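Local coordinates for p800 reaction center core protein (Heliobacterium modesticaldum, PDB 5V8K) that forms the core of a homodimeric photosynthetic reaction center, binding bacteriochlorophylls within the membrane and a [4Fe-4S] cluster, at residues A[15-18]-A[19-22]; A[203-206]-A[207-211]; A[434-437]-A[438-441]. All blocks are in the same frame, centred on the assembly; numbering follows the deposited sequence.

Interaction 1 of 3, residues A[15-18]-A[19-22]. With GBF (Bacteriochlorophyll g), chain F.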
loop_
_atom_site.group_PDB
_atom_site.type_symbol
_atom_site.label_atom_id
_atom_site.label_comp_id
_atom_site.label_asym_id
_atom_site.label_seq_id
_atom_site.Cartn_x
_atom_site.Cartn_y
_atom_site.Cartn_z
ATOM N N PRO A 15 -27.211 -16.300 18.331
ATOM C CA PRO A 15 -28.330 -17.174 18.720
ATOM C C PRO A 15 -28.119 -17.769 20.103
ATOM O O PRO A 15 -27.126 -18.464 20.331
ATOM C CB PRO A 15 -28.334 -18.251 17.630
ATOM C CG PRO A 15 -27.689 -17.586 16.439
ATOM C CD PRO A 15 -26.691 -16.623 16.990
ATOM N N ALA A 16 -29.046 -17.503 21.023
ATOM C CA ALA A 16 -28.838 -17.718 22.449
ATOM C C ALA A 16 -29.455 -19.003 22.995
ATOM O O ALA A 16 -29.281 -19.290 24.181
ATOM C CB ALA A 16 -29.397 -16.524 23.241
ATOM N N THR A 17 -30.167 -19.777 22.177
ATOM C CA THR A 17 -30.823 -20.998 22.635
ATOM C C THR A 17 -30.679 -22.079 21.576
ATOM O O THR A 17 -30.395 -21.794 20.409
ATOM C CB THR A 17 -32.299 -20.758 22.899
ATOM O OG1 THR A 17 -32.889 -20.267 21.696
ATOM C CG2 THR A 17 -32.481 -19.748 24.026
ATOM N N ARG A 18 -30.883 -23.328 21.996
ATOM C CA ARG A 18 -30.947 -24.432 21.043
ATOM C C ARG A 18 -31.863 -24.082 19.877
ATOM O O ARG A 18 -31.484 -24.194 18.710
ATOM C CB ARG A 18 -31.459 -25.696 21.718
ATOM C CG ARG A 18 -30.784 -26.055 23.024
ATOM C CD ARG A 18 -29.585 -26.847 22.730
ATOM N NE ARG A 18 -29.821 -28.262 22.988
ATOM C CZ ARG A 18 -29.404 -28.907 24.062
ATOM N NH1 ARG A 18 -29.648 -30.200 24.173
ATOM N NH2 ARG A 18 -28.743 -28.271 25.013
ATOM N N GLY A 19 -33.085 -23.655 20.183
ATOM C CA GLY A 19 -34.038 -23.387 19.122
ATOM C C GLY A 19 -33.565 -22.308 18.176
ATOM O O GLY A 19 -33.681 -22.450 16.958
ATOM N N ALA A 20 -33.034 -21.212 18.723
ATOM C CA ALA A 20 -32.567 -20.111 17.885
ATOM C C ALA A 20 -31.414 -20.532 16.987
ATOM O O ALA A 20 -31.277 -20.020 15.865
ATOM C CB ALA A 20 -32.139 -18.936 18.763
ATOM N N VAL A 21 -30.555 -21.434 17.468
ATOM C CA VAL A 21 -29.454 -21.912 16.643
ATOM C C VAL A 21 -29.993 -22.697 15.462
ATOM O O VAL A 21 -29.600 -22.477 14.307
ATOM C CB VAL A 21 -28.466 -22.743 17.484
ATOM C CG1 VAL A 21 -27.439 -23.416 16.582
ATOM C CG2 VAL A 21 -27.725 -21.833 18.448
ATOM N N LEU A 22 -30.930 -23.606 15.730
ATOM C CA LEU A 22 -31.554 -24.365 14.650
ATOM C C LEU A 22 -32.210 -23.440 13.642
ATOM O O LEU A 22 -32.096 -23.653 12.433
ATOM C CB LEU A 22 -32.584 -25.352 15.206
ATOM C CG LEU A 22 -33.048 -26.357 14.146
ATOM C CD1 LEU A 22 -31.926 -27.352 13.770
ATOM C CD2 LEU A 22 -34.267 -27.087 14.628
HETATM MG MG GBF F . -24.037 -22.706 13.361
HETATM C CHA GBF F . -22.071 -25.259 11.910
HETATM C CHB GBF F . -24.827 -21.706 10.323
HETATM C CHC GBF F . -24.810 -19.723 14.895
HETATM C CHD GBF F . -22.950 -23.930 16.506
HETATM N NA GBF F . -23.609 -23.357 11.516
HETATM C C1A GBF F . -22.793 -24.301 11.004
HETATM C C2A GBF F . -23.044 -24.731 9.559
HETATM C C3A GBF F . -23.896 -23.553 9.080
HETATM C C4A GBF F . -24.113 -22.831 10.389
HETATM C CMA GBF F . -23.170 -22.685 8.046
HETATM C CAA GBF F . -23.727 -26.061 9.229
HETATM C CBA GBF F . -25.071 -26.228 9.938
HETATM C CGA GBF F . -25.327 -27.689 10.247
HETATM O O1A GBF F . -25.955 -28.404 9.470
HETATM O O2A GBF F . -25.116 -28.143 11.599
HETATM N NB GBF F . -24.707 -20.929 12.681
HETATM C C1B GBF F . -25.056 -20.722 11.398
HETATM C C2B GBF F . -25.513 -19.440 11.267
HETATM C C3B GBF F . -25.486 -18.893 12.528
HETATM C C4B GBF F . -25.015 -19.870 13.426
HETATM C CMB GBF F . -25.984 -18.767 9.995
HETATM C CAB GBF F . -25.931 -17.507 12.681
HETATM C CBB GBF F . -25.708 -16.696 13.678
HETATM N NC GBF F . -23.846 -21.978 15.266
HETATM C C1C GBF F . -24.308 -20.824 15.733
HETATM C C2C GBF F . -24.365 -20.429 17.161
HETATM C C3C GBF F . -23.858 -21.766 17.493
HETATM C C4C GBF F . -23.550 -22.595 16.416
HETATM C CMC GBF F . -23.321 -19.338 17.436
HETATM C CAC GBF F . -23.655 -22.232 18.892
HETATM C CBC GBF F . -23.980 -21.382 20.102
HETATM N ND GBF F . -22.839 -24.144 14.126
HETATM C C1D GBF F . -22.476 -24.636 15.307
HETATM C C2D GBF F . -21.522 -25.947 15.425
HETATM C C3D GBF F . -21.493 -26.021 14.031
HETATM C C4D GBF F . -22.206 -25.038 13.280
HETATM C CMD GBF F . -20.914 -26.758 16.542
HETATM C CAD GBF F . -20.781 -26.852 13.035
HETATM O OBD GBF F . -20.105 -27.931 13.099
HETATM C CBD GBF F . -21.347 -26.533 11.695
HETATM C CGD GBF F . -20.253 -26.371 10.679
HETATM O O1D GBF F . -19.992 -27.192 9.834
HETATM O O2D GBF F . -19.444 -25.199 10.696
HETATM C CED GBF F . -18.261 -25.177 9.911
HETATM C C1 GBF F . -25.327 -29.513 11.966
HETATM C C2 GBF F . -25.607 -29.527 13.435
HETATM C C3 GBF F . -24.687 -29.197 14.339
HETATM C C4 GBF F . -23.276 -28.840 13.928
HETATM C C5 GBF F . -25.061 -29.213 15.808
#

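Interaction 2 of 3, residues A[203-206]-A[207-211]. With GBF (Bacteriochlorophyll g), chain T.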
loop_
_atom_site.group_PDB
_atom_site.type_symbol
_atom_site.label_atom_id
_atom_site.label_comp_id
_atom_site.label_asym_id
_atom_site.label_seq_id
_atom_site.Cartn_x
_atom_site.Cartn_y
_atom_site.Cartn_z
ATOM N N VAL A 203 -16.584 -28.193 18.889
ATOM C CA VAL A 203 -17.117 -28.830 17.677
ATOM C C VAL A 203 -17.017 -27.879 16.494
ATOM O O VAL A 203 -16.535 -28.243 15.420
ATOM C CB VAL A 203 -18.563 -29.290 17.904
ATOM C CG1 VAL A 203 -19.168 -29.857 16.607
ATOM C CG2 VAL A 203 -18.580 -30.391 18.992
ATOM N N LEU A 204 -17.455 -26.640 16.685
ATOM C CA LEU A 204 -17.449 -25.680 15.600
ATOM C C LEU A 204 -16.044 -25.479 15.065
ATOM O O LEU A 204 -15.835 -25.461 13.841
ATOM C CB LEU A 204 -18.038 -24.364 16.089
ATOM C CG LEU A 204 -17.846 -23.206 15.105
ATOM C CD1 LEU A 204 -18.576 -23.492 13.812
ATOM C CD2 LEU A 204 -18.340 -21.923 15.704
ATOM N N SER A 205 -15.062 -25.347 15.972
ATOM C CA SER A 205 -13.681 -25.146 15.566
ATOM C C SER A 205 -13.202 -26.284 14.683
ATOM O O SER A 205 -12.602 -26.061 13.626
ATOM C CB SER A 205 -12.792 -25.020 16.806
ATOM O OG SER A 205 -11.412 -25.042 16.437
ATOM N N VAL A 206 -13.443 -27.516 15.118
ATOM C CA VAL A 206 -12.976 -28.672 14.376
ATOM C C VAL A 206 -13.639 -28.739 13.005
ATOM O O VAL A 206 -12.980 -29.043 11.994
ATOM C CB VAL A 206 -13.216 -29.937 15.210
ATOM C CG1 VAL A 206 -13.008 -31.178 14.408
ATOM C CG2 VAL A 206 -12.268 -29.934 16.349
ATOM N N SER A 207 -14.941 -28.430 12.932
ATOM C CA SER A 207 -15.615 -28.426 11.634
ATOM C C SER A 207 -14.944 -27.450 10.669
ATOM O O SER A 207 -14.718 -27.777 9.493
ATOM C CB SER A 207 -17.094 -28.075 11.780
ATOM O OG SER A 207 -17.815 -29.118 12.434
ATOM N N CYS A 208 -14.642 -26.236 11.145
ATOM C CA CYS A 208 -13.986 -25.254 10.294
ATOM C C CYS A 208 -12.618 -25.736 9.847
ATOM O O CYS A 208 -12.255 -25.596 8.678
ATOM C CB CYS A 208 -13.852 -23.908 11.007
ATOM S SG CYS A 208 -15.411 -23.087 11.307
ATOM N N GLN A 209 -11.831 -26.271 10.775
ATOM C CA GLN A 209 -10.468 -26.663 10.445
ATOM C C GLN A 209 -10.452 -27.803 9.435
ATOM O O GLN A 209 -9.684 -27.780 8.473
ATOM C CB GLN A 209 -9.721 -27.062 11.716
ATOM C CG GLN A 209 -9.639 -25.967 12.773
ATOM C CD GLN A 209 -8.782 -26.383 13.884
ATOM O OE1 GLN A 209 -7.645 -26.716 13.655
ATOM N NE2 GLN A 209 -9.308 -26.409 15.112
ATOM N N ILE A 210 -11.280 -28.825 9.645
ATOM C CA ILE A 210 -11.326 -29.917 8.688
ATOM C C ILE A 210 -11.881 -29.429 7.346
ATOM O O ILE A 210 -11.395 -29.816 6.285
ATOM C CB ILE A 210 -12.149 -31.086 9.245
ATOM C CG1 ILE A 210 -11.487 -31.657 10.492
ATOM C CG2 ILE A 210 -12.346 -32.171 8.170
ATOM C CD1 ILE A 210 -10.179 -32.418 10.263
ATOM N N LEU A 211 -12.885 -28.561 7.369
ATOM C CA LEU A 211 -13.381 -28.011 6.110
ATOM C C LEU A 211 -12.258 -27.307 5.342
ATOM O O LEU A 211 -12.167 -27.418 4.110
ATOM C CB LEU A 211 -14.549 -27.065 6.376
ATOM C CG LEU A 211 -15.255 -26.549 5.129
ATOM C CD1 LEU A 211 -16.073 -27.664 4.522
ATOM C CD2 LEU A 211 -16.125 -25.376 5.490
HETATM MG MG GBF T . -5.932 -27.885 14.479
HETATM C CHA GBF T . -7.429 -28.810 17.515
HETATM C CHB GBF T . -4.605 -25.268 16.002
HETATM C CHC GBF T . -4.144 -27.556 11.593
HETATM C CHD GBF T . -7.430 -30.877 13.080
HETATM N NA GBF T . -5.989 -27.194 16.331
HETATM C C1A GBF T . -6.548 -27.607 17.471
HETATM C C2A GBF T . -6.183 -26.958 18.758
HETATM C C3A GBF T . -5.765 -25.623 18.129
HETATM C C4A GBF T . -5.436 -26.055 16.735
HETATM C CMA GBF T . -6.871 -24.574 18.109
HETATM C CAA GBF T . -5.105 -27.746 19.540
HETATM C CBA GBF T . -3.732 -27.760 18.870
HETATM C CGA GBF T . -2.754 -28.478 19.776
HETATM O O1A GBF T . -2.677 -28.174 20.962
HETATM O O2A GBF T . -1.579 -29.022 19.119
HETATM N NB GBF T . -4.395 -26.654 13.933
HETATM C C1B GBF T . -4.092 -25.528 14.624
HETATM C C2B GBF T . -3.133 -24.842 13.917
HETATM C C3B GBF T . -2.995 -25.490 12.702
HETATM C C4B GBF T . -3.909 -26.570 12.693
HETATM C CMB GBF T . -2.380 -23.620 14.399
HETATM C CAB GBF T . -2.006 -25.013 11.726
HETATM C CBB GBF T . -1.518 -25.647 10.682
HETATM N NC GBF T . -5.825 -28.994 12.761
HETATM C C1C GBF T . -5.092 -28.698 11.692
HETATM C C2C GBF T . -5.145 -29.425 10.393
HETATM C C3C GBF T . -6.073 -30.368 10.999
HETATM C C4C GBF T . -6.470 -30.090 12.300
HETATM C CMC GBF T . -5.876 -28.541 9.349
HETATM C CAC GBF T . -6.596 -31.505 10.216
HETATM C CBC GBF T . -6.119 -31.752 8.806
HETATM N ND GBF T . -7.068 -29.467 15.013
HETATM C C1D GBF T . -7.665 -30.537 14.492
HETATM C C2D GBF T . -8.650 -31.468 15.386
HETATM C C3D GBF T . -8.411 -30.652 16.497
HETATM C C4D GBF T . -7.551 -29.525 16.319
HETATM C CMD GBF T . -9.450 -32.698 15.159
HETATM C CAD GBF T . -8.757 -30.700 17.935
HETATM O OBD GBF T . -9.627 -31.369 18.586
HETATM C CBD GBF T . -8.239 -29.442 18.584
HETATM C CGD GBF T . -9.307 -28.469 18.994
HETATM O O1D GBF T . -9.734 -27.602 18.251
HETATM O O2D GBF T . -9.899 -28.530 20.296
HETATM C CED GBF T . -11.320 -28.393 20.322
HETATM C C1 GBF T . -0.354 -29.302 19.790
HETATM C C2 GBF T . 0.725 -29.166 18.745
HETATM C C3 GBF T . 0.975 -30.126 17.841
HETATM C C4 GBF T . 0.200 -31.410 17.832
HETATM C C5 GBF T . 2.057 -29.912 16.807
HETATM O O HOH W 1 -16.944 -30.646 14.187
#

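Interaction 3 of 3, residues A[434-437]-A[438-441]. With GBF (Bacteriochlorophyll g), chain B.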
loop_
_atom_site.group_PDB
_atom_site.type_symbol
_atom_site.label_atom_id
_atom_site.label_comp_id
_atom_site.label_asym_id
_atom_site.label_seq_id
_atom_site.Cartn_x
_atom_site.Cartn_y
_atom_site.Cartn_z
ATOM N N SER A 434 -2.006 -4.926 20.174
ATOM C CA SER A 434 -2.285 -6.155 19.442
ATOM C C SER A 434 -1.545 -7.374 19.968
ATOM O O SER A 434 -1.031 -8.173 19.184
ATOM C CB SER A 434 -2.000 -5.972 17.964
ATOM O OG SER A 434 -2.991 -5.166 17.386
ATOM N N ILE A 435 -1.530 -7.538 21.289
ATOM C CA ILE A 435 -1.137 -8.791 21.912
ATOM C C ILE A 435 -2.303 -9.755 22.197
ATOM O O ILE A 435 -2.055 -10.929 22.541
ATOM C CB ILE A 435 -0.367 -8.467 23.207
ATOM C CG1 ILE A 435 -1.221 -7.644 24.190
ATOM C CG2 ILE A 435 0.898 -7.696 22.880
ATOM C CD1 ILE A 435 -0.566 -7.419 25.561
ATOM N N SER A 436 -3.556 -9.331 22.013
ATOM C CA SER A 436 -4.674 -10.208 22.333
ATOM C C SER A 436 -4.889 -11.281 21.257
ATOM O O SER A 436 -4.346 -11.232 20.147
ATOM C CB SER A 436 -5.963 -9.406 22.494
ATOM O OG SER A 436 -6.400 -8.955 21.231
ATOM N N LEU A 437 -5.720 -12.253 21.627
ATOM C CA LEU A 437 -6.085 -13.372 20.766
ATOM C C LEU A 437 -6.698 -12.895 19.445
ATOM O O LEU A 437 -6.251 -13.306 18.356
ATOM C CB LEU A 437 -7.032 -14.300 21.555
ATOM C CG LEU A 437 -7.730 -15.563 21.008
ATOM C CD1 LEU A 437 -8.998 -15.187 20.444
ATOM C CD2 LEU A 437 -7.016 -16.257 19.894
ATOM N N VAL A 438 -7.676 -11.978 19.504
ATOM C CA VAL A 438 -8.341 -11.577 18.262
ATOM C C VAL A 438 -7.383 -10.764 17.380
ATOM O O VAL A 438 -7.451 -10.826 16.144
ATOM C CB VAL A 438 -9.671 -10.829 18.546
ATOM C CG1 VAL A 438 -9.451 -9.370 18.988
ATOM C CG2 VAL A 438 -10.535 -10.886 17.341
ATOM N N ASP A 439 -6.450 -10.031 17.983
ATOM C CA ASP A 439 -5.544 -9.228 17.173
ATOM C C ASP A 439 -4.521 -10.115 16.453
ATOM O O ASP A 439 -4.088 -9.788 15.350
ATOM C CB ASP A 439 -4.887 -8.168 18.053
ATOM C CG ASP A 439 -5.882 -7.082 18.525
ATOM O OD1 ASP A 439 -6.967 -6.918 17.892
ATOM O OD2 ASP A 439 -5.586 -6.386 19.523
ATOM N N GLN A 440 -4.212 -11.288 17.009
ATOM C CA GLN A 440 -3.404 -12.269 16.289
ATOM C C GLN A 440 -4.219 -12.980 15.208
ATOM O O GLN A 440 -3.663 -13.404 14.189
ATOM C CB GLN A 440 -2.804 -13.288 17.257
ATOM C CG GLN A 440 -1.763 -12.709 18.210
ATOM C CD GLN A 440 -0.541 -12.177 17.463
ATOM O OE1 GLN A 440 0.072 -12.880 16.648
ATOM N NE2 GLN A 440 -0.209 -10.921 17.707
ATOM N N PHE A 441 -5.525 -13.142 15.416
ATOM C CA PHE A 441 -6.392 -13.600 14.334
ATOM C C PHE A 441 -6.291 -12.684 13.121
ATOM O O PHE A 441 -6.079 -13.151 12.000
ATOM C CB PHE A 441 -7.841 -13.696 14.811
ATOM C CG PHE A 441 -8.831 -13.726 13.675
ATOM C CD1 PHE A 441 -9.049 -14.884 12.978
ATOM C CD2 PHE A 441 -9.471 -12.579 13.282
ATOM C CE1 PHE A 441 -9.927 -14.925 11.919
ATOM C CE2 PHE A 441 -10.366 -12.579 12.187
ATOM C CZ PHE A 441 -10.601 -13.762 11.503
HETATM MG MG GBF B . -17.062 -17.153 13.851
HETATM C CHA GBF B . -17.316 -14.659 16.343
HETATM C CHB GBF B . -20.032 -18.276 14.799
HETATM C CHC GBF B . -17.028 -18.957 10.890
HETATM C CHD GBF B . -14.165 -15.382 12.736
HETATM N NA GBF B . -18.322 -16.671 15.319
HETATM C C1A GBF B . -18.419 -15.657 16.183
HETATM C C2A GBF B . -19.513 -15.698 17.218
HETATM C C3A GBF B . -20.149 -17.046 16.879
HETATM C C4A GBF B . -19.463 -17.333 15.575
HETATM C CMA GBF B . -19.836 -18.133 17.902
HETATM C CAA GBF B . -20.538 -14.569 17.204
HETATM C CBA GBF B . -21.151 -14.369 15.826
HETATM C CGA GBF B . -22.406 -13.526 15.903
HETATM O O1A GBF B . -22.999 -13.389 16.961
HETATM O O2A GBF B . -23.168 -13.458 14.679
HETATM N NB GBF B . -18.399 -18.413 12.960
HETATM C C1B GBF B . -19.540 -18.858 13.533
HETATM C C2B GBF B . -20.094 -19.877 12.756
HETATM C C3B GBF B . -19.245 -20.044 11.650
HETATM C C4B GBF B . -18.189 -19.118 11.834
HETATM C CMB GBF B . -21.397 -20.582 13.075
HETATM C CAB GBF B . -19.370 -21.008 10.516
HETATM C CBB GBF B . -20.174 -22.065 10.384
HETATM N NC GBF B . -15.799 -17.213 12.234
HETATM C C1C GBF B . -15.972 -17.922 11.113
HETATM C C2C GBF B . -15.149 -17.768 9.883
HETATM C C3C GBF B . -14.410 -16.692 10.552
HETATM C C4C GBF B . -14.757 -16.428 11.872
HETATM C CMC GBF B . -14.357 -19.054 9.716
HETATM C CAC GBF B . -13.321 -15.924 9.906
HETATM C CBC GBF B . -12.842 -16.150 8.499
HETATM N ND GBF B . -16.006 -15.487 14.270
HETATM C C1D GBF B . -14.874 -14.901 13.929
HETATM C C2D GBF B . -14.227 -13.664 14.719
HETATM C C3D GBF B . -15.288 -13.738 15.609
HETATM C C4D GBF B . -16.293 -14.729 15.381
HETATM C CMD GBF B . -12.967 -12.862 14.576
HETATM C CAD GBF B . -15.815 -12.866 16.681
HETATM O OBD GBF B . -15.274 -12.039 17.464
HETATM C CBD GBF B . -17.090 -13.466 17.191
HETATM C CGD GBF B . -16.891 -13.947 18.569
HETATM O O1D GBF B . -17.286 -13.366 19.561
HETATM O O2D GBF B . -16.227 -15.199 18.715
HETATM C CED GBF B . -15.640 -15.450 19.972
HETATM C C1 GBF B . -23.983 -12.328 14.380
HETATM C C2 GBF B . -24.594 -12.526 13.017
HETATM C C3 GBF B . -25.840 -13.009 12.850
HETATM C C4 GBF B . -26.696 -13.363 14.052
HETATM C C5 GBF B . -26.336 -13.169 11.423
HETATM C C6 GBF B . -27.843 -12.980 11.329
HETATM C C7 GBF B . -28.246 -12.761 9.887
HETATM C C8 GBF B . -29.076 -11.771 9.491
HETATM C C9 GBF B . -29.682 -10.813 10.479
HETATM C C10 GBF B . -29.469 -11.604 8.038
HETATM C C11 GBF B . -28.269 -11.624 7.102
HETATM C C12 GBF B . -28.667 -12.236 5.776
HETATM C C13 GBF B . -27.786 -12.242 4.769
HETATM C C14 GBF B . -26.436 -11.635 5.000
HETATM C C15 GBF B . -28.134 -12.841 3.425
HETATM O O HOH W 2 -4.220 -6.547 21.962
#

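Interaction 1 of 3, residues A[15-18]-A[19-22]
P15, two residues ahead of the N-cap of helix 18-39, folds back over the first turn of that helix and meets both A20 and V21 while its ring also touches a bacteriochlorophyll g. The motif is a threonine N-cap (T17) at the start of helix 18-39. CB of P15 lies 3.7 Å from CG2 of V21, with the methyl of A20 slightly farther off. The other flank of the proline ring, CG and CD, reaches the outer rim of the pigment, where CD of P15 comes within 3.5 Å of the vinyl carbon CBB. V21 approaches the same macrocycle differently. With CG1 anti to the backbone N (chi1 171°), this methyl stands over the face of the pigment ring, 4.0 Å from C4C. Loop and helix thus share one pigment contact, and both residues line its pocket.

The cap itself is T17. Its hydroxyl stands between the backbone N and the carbonyl carbon (chi1 57°), which brings OG1 back to accept from the amide of A20, with 3.1 Å between OG1 and N. This gives a first-turn N-H a side-chain acceptor, as an N-cap does, and OG1 also rests against CB of A20. R18 turns outward, and its NH1 donates to the carbonyl of L108 on helix 102-108, a helix that L22 also touches through E104 and L108. The regular backbone pattern starts directly behind the cap: V21 N donates to T17 O at 3.0 Å, and L22 N to R18 O at 3.1 Å with an almost straight N-H...O angle of 171°.

Interaction 2 of 3, residues A[203-206]-A[207-211]
Two turns of helix 200-224, predicted to cross the membrane, carry the glutamine that ligates a bacteriochlorophyll g: Q209 sits one turn beyond S205, its backbone N bonded to S205 O, and its side chain reaches the magnesium. OE1 of Q209 is modelled 2.2 Å from the metal. CG points away from the carbonyl carbon (chi1 -59°) and the chain then runs extended (chi2 -174°), which carries the amide off the helix surface to the center of the macrocycle. S205 sends its OG to the carbonyl of G278, tying this face to helix 258-291.

V206 and I210 follow the pigment along the same side. CG2 of V206 lies 3.7 Å from the ketone oxygen OBD, and its CG1 faces the methyl CMD at 3.9 Å. CG1 of V206 also packs on CG1 of I210 at 4.2 Å. Were V206 shortened to an alanine, the loss of both methyls would probably open a gap beside OBD and CMD and deprive CG1 of I210 of its packing partner.

On another side of the helix, CD1 of L204 packs against SG of C208. At the V203–S207 step, a water donates to V203 O at 2.7 Å and also to S207 OG, a hydroxyl that is hydrogen-bonded in addition to OBD of a second bacteriochlorophyll. The V203 carbonyl thus serves two donors, the water and the backbone N of S207. Unbroken i to i+4 bonding runs through both turns; its straightest link across them is I210 N to V206 O (175°). Beyond it, CD1 of I210 ends 3.7 Å from CAC of the ligated pigment.

Interaction 3 of 3, residues A[434-437]-A[438-441]
S434 and D439 meet at the closely packed side of this helix start, CB to CB at 3.6 Å, while the other side is looser: a weak cap and a bridging water link S436 to D439. Q440, bent at chi2 (-63°), curls back to the loop so that its NE2 donates to S434 O at 3.2 Å, the oxygen lying in the amide plane; NE2 also bonds S545 OG of the second subunit. S434 OG bonds the carbonyl of Q541 of that subunit, so the dimer interface closes over this part. At the far end of the turn, CE2 of F441 receives the pigment methyl CMD over one ring face at 3.5 Å, displaced toward the rim.

On the looser side, S436 OG takes the amide of D439 in a weak bond, with OG and N 3.4 Å apart, and is also bonded to the carbonyl of F422. The water accepts from S436 N at 2.9 Å and donates to D439 OD2 at 2.8 Å, bridging the capping residue to the third helical position. A salt bridge from K579 to OD2 probably favors the charged carboxylate.

The arrangement is a serine N-cap, S436, at the start of helix 437-447, directly after the cysteine loop of C424 and C433 that binds the [4Fe-4S] cluster, as in the PsaA/PsaB family.

Interactions 1 and 2 have centers 19 Å apart and nearest atoms about 9 Å apart, yet they share a pigment: the bacteriochlorophyll touched by P15 and V21 is the same molecule that S207 hydrogen-bonds. Segments 15-22 and 203-211 therefore supply two parts of one pocket. The glutamine-ligated pigment of interaction 2 is a different molecule. Interaction 3 stands apart, its center 20 Å from that of interaction 2 and 28 Å from that of interaction 1. It meets a third bacteriochlorophyll through F441 and, unlike the other two, touches the second subunit and adjoins the [4Fe-4S] cluster site, the S434 side chain lying about 4 Å from that of C433.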